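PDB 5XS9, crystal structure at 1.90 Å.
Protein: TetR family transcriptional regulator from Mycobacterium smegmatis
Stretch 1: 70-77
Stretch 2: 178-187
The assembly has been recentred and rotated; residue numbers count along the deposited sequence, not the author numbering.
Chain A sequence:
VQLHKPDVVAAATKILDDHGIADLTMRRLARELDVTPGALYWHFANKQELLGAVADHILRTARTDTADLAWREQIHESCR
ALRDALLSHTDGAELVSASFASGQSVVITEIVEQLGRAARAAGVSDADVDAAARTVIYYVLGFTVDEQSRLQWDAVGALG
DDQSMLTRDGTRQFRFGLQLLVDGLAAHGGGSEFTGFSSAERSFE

Stretch 1, residues 70-77: AWREQIHE
Stretch 2 (178-187) LQLLVDGLAA

The edge of an indole ring rests on helix backbone in this contact: Trp 71 CH2 lies 3.5 Å from Val 182 O, near the ring plane, although that carbonyl also accepts the helical hydrogen bond from Ala 186 N (3.0 Å). The two segments are α-helical: the first runs from Trp 71, after the N-cap residue Ala 70, and on beyond Glu 77; the second stretch, from Leu 178 on, continues a helix that begins earlier. They run roughly antiparallel, at 147°, with axes 10.3 Å apart at closest approach. The register pairs Arg 72 with Val 182 (CA to CA, 6.4 Å) and His 76 with Leu 178 (CA to CA, 6.9 Å); together the stretches bury 465 Å². Ile 75, His 76, Leu 178, Val 182 and Leu 185 are buried, whereas Arg 72 stays exposed.

Val 182 (chi1 t) points toward the first helix and fills a hole formed by Trp 71, Arg 72, Ile 75 and His 76, a compact branched knob. Its CG1 packs 3.5 Å from Arg 72 CG and its CG2 3.9 Å from Ile 75 CG2. Ile 75 (m, t) also reaches Leu 185 (m, t), CD1 to CD1 at 3.4 Å. Trp 71, with chi1 p and chi2 −96°, leaves its backbone sideways but brings its ring in, placing CH2 3.9 Å from Ala 186 CB, where the small methyl accommodates the broad indole.

At the other end, His 76 (chi1 m, chi2 −76°) donates from NE2 to Gln 179 OE1 at 2.9 Å, the one direct hydrogen bond between the stretches, while its ND1 lies 3.8 Å from CD1 of Leu 178 (m, t). Gln 179 (t, p) NE2 also makes weak hydrogen bonds to Asp 183 OD1 (3.2 Å) and OD2 (3.4 Å). On the more exposed flank, Arg 72 (m, t, t) extends its aliphatic stem past Val 182, and a water bridges Arg 72 NE and Asp 183 OD1, 2.7 Å from each, accepting from the former and donating to the latter.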

# COMPACT_ATOMS: atom_id res chain seq x y z
N ALA A 70 -8.67 25.34 8.88
CA ALA A 70 -7.28 25.45 9.20
C ALA A 70 -6.52 24.24 8.56
O ALA A 70 -7.09 23.17 8.31
CB ALA A 70 -7.15 25.51 10.70
N TRP A 71 -5.24 24.43 8.24
CA TRP A 71 -4.53 23.45 7.42
C TRP A 71 -4.55 22.04 8.06
O TRP A 71 -4.73 21.08 7.32
CB TRP A 71 -3.10 23.89 7.05
CG TRP A 71 -2.12 23.98 8.13
CD1 TRP A 71 -1.75 25.12 8.87
CD2 TRP A 71 -1.38 22.88 8.71
NE1 TRP A 71 -0.80 24.76 9.81
CE2 TRP A 71 -0.54 23.41 9.71
CE3 TRP A 71 -1.30 21.53 8.42
CZ2 TRP A 71 0.34 22.62 10.44
CZ3 TRP A 71 -0.38 20.72 9.19
CH2 TRP A 71 0.38 21.27 10.17
N ARG A 72 -4.40 21.94 9.35
CA ARG A 72 -4.46 20.64 10.03
C ARG A 72 -5.74 19.87 9.73
O ARG A 72 -5.73 18.67 9.38
CB ARG A 72 -4.26 20.76 11.56
CG ARG A 72 -2.86 21.22 11.95
CD ARG A 72 -2.83 21.51 13.44
NE ARG A 72 -1.49 21.82 13.96
CZ ARG A 72 -0.87 23.00 13.83
NH1 ARG A 72 -1.41 24.02 13.16
NH2 ARG A 72 0.34 23.16 14.33
N GLU A 73 -6.84 20.60 9.81
CA GLU A 73 -8.15 20.04 9.61
C GLU A 73 -8.39 19.80 8.14
O GLU A 73 -9.04 18.85 7.75
CB GLU A 73 -9.25 20.98 10.23
CG GLU A 73 -9.48 20.77 11.72
CD GLU A 73 -8.30 21.08 12.67
OE1 GLU A 73 -7.85 20.14 13.43
OE2 GLU A 73 -7.83 22.26 12.67
N GLN A 74 -7.81 20.58 7.26
CA GLN A 74 -7.86 20.20 5.88
C GLN A 74 -7.25 18.80 5.56
O GLN A 74 -7.77 18.05 4.69
CB GLN A 74 -7.08 21.19 4.99
CG GLN A 74 -7.67 22.63 4.97
CD GLN A 74 -6.78 23.62 4.26
OE1 GLN A 74 -6.11 23.31 3.29
NE2 GLN A 74 -6.78 24.85 4.78
N ILE A 75 -6.10 18.53 6.17
CA ILE A 75 -5.46 17.24 5.94
C ILE A 75 -6.37 16.15 6.52
O ILE A 75 -6.65 15.16 5.85
CB ILE A 75 -4.11 17.19 6.60
CG1 ILE A 75 -3.16 18.08 5.75
CG2 ILE A 75 -3.64 15.73 6.64
CD1 ILE A 75 -1.93 18.35 6.43
N HIS A 76 -6.83 16.35 7.73
CA HIS A 76 -7.73 15.36 8.33
C HIS A 76 -8.94 15.11 7.44
O HIS A 76 -9.29 13.96 7.16
CB HIS A 76 -8.10 15.71 9.80
CG HIS A 76 -6.98 15.46 10.78
ND1 HIS A 76 -6.63 14.18 11.20
CD2 HIS A 76 -6.17 16.32 11.46
CE1 HIS A 76 -5.62 14.27 12.05
NE2 HIS A 76 -5.32 15.55 12.22
N GLU A 77 -9.58 16.18 6.97
CA GLU A 77 -10.85 16.07 6.26
C GLU A 77 -10.65 15.40 4.94
O GLU A 77 -11.35 14.43 4.58
CB GLU A 77 -11.54 17.48 6.12
CG GLU A 77 -12.97 17.46 5.69
CD GLU A 77 -13.97 17.04 6.80
OE1 GLU A 77 -13.62 16.90 7.99
OE2 GLU A 77 -15.16 16.87 6.47
N LEU A 178 -2.44 9.84 10.92
CA LEU A 178 -2.64 11.15 10.35
C LEU A 178 -2.13 12.27 11.26
O LEU A 178 -1.46 13.22 10.85
CB LEU A 178 -4.11 11.42 10.07
CG LEU A 178 -4.73 10.88 8.79
CD1 LEU A 178 -6.10 11.52 8.58
CD2 LEU A 178 -3.84 11.21 7.60
N GLN A 179 -2.40 12.14 12.52
CA GLN A 179 -1.87 13.09 13.47
C GLN A 179 -0.36 13.14 13.58
O GLN A 179 0.20 14.22 13.77
CB GLN A 179 -2.51 12.89 14.86
CG GLN A 179 -2.29 14.03 15.83
CD GLN A 179 -2.79 15.40 15.31
OE1 GLN A 179 -3.86 15.53 14.71
NE2 GLN A 179 -1.96 16.43 15.51
N LEU A 180 0.32 12.02 13.52
CA LEU A 180 1.77 12.02 13.44
C LEU A 180 2.24 12.76 12.23
O LEU A 180 3.20 13.52 12.34
CB LEU A 180 2.37 10.61 13.29
CG LEU A 180 2.42 9.71 14.50
CD1 LEU A 180 3.01 8.38 14.07
CD2 LEU A 180 3.26 10.32 15.60
N LEU A 181 1.60 12.53 11.08
CA LEU A 181 1.99 13.28 9.90
C LEU A 181 1.78 14.77 10.03
O LEU A 181 2.60 15.55 9.61
CB LEU A 181 1.22 12.76 8.68
CG LEU A 181 1.69 11.40 8.20
CD1 LEU A 181 0.64 10.91 7.23
CD2 LEU A 181 3.06 11.57 7.55
N VAL A 182 0.64 15.17 10.61
CA VAL A 182 0.34 16.55 10.83
C VAL A 182 1.32 17.20 11.76
O VAL A 182 1.77 18.28 11.48
CB VAL A 182 -1.15 16.67 11.35
CG1 VAL A 182 -1.45 17.98 11.97
CG2 VAL A 182 -2.10 16.40 10.20
N ASP A 183 1.63 16.55 12.85
CA ASP A 183 2.66 17.07 13.74
C ASP A 183 4.02 17.17 13.08
O ASP A 183 4.71 18.15 13.33
CB ASP A 183 2.75 16.25 15.01
CG ASP A 183 1.55 16.47 15.94
OD1 ASP A 183 1.02 17.55 15.95
OD2 ASP A 183 1.14 15.57 16.63
N GLY A 184 4.37 16.21 12.21
CA GLY A 184 5.61 16.31 11.44
C GLY A 184 5.64 17.46 10.44
O GLY A 184 6.64 18.13 10.30
N LEU A 185 4.51 17.73 9.79
CA LEU A 185 4.40 18.86 8.93
C LEU A 185 4.58 20.14 9.71
O LEU A 185 5.29 21.05 9.25
CB LEU A 185 3.09 18.87 8.17
CG LEU A 185 2.87 17.83 7.10
CD1 LEU A 185 1.44 17.66 6.66
CD2 LEU A 185 3.75 18.06 5.85
N ALA A 186 3.94 20.22 10.88
CA ALA A 186 3.98 21.42 11.72
C ALA A 186 5.39 21.70 12.17
O ALA A 186 5.78 22.85 12.21
CB ALA A 186 3.07 21.25 12.94
N ALA A 187 6.19 20.68 12.43
CA ALA A 187 7.65 20.84 12.62
C ALA A 187 8.37 21.66 11.58
O ALA A 187 9.36 22.25 11.92
CB ALA A 187 8.37 19.55 12.86
O HOH W 1 -0.36 19.73 15.29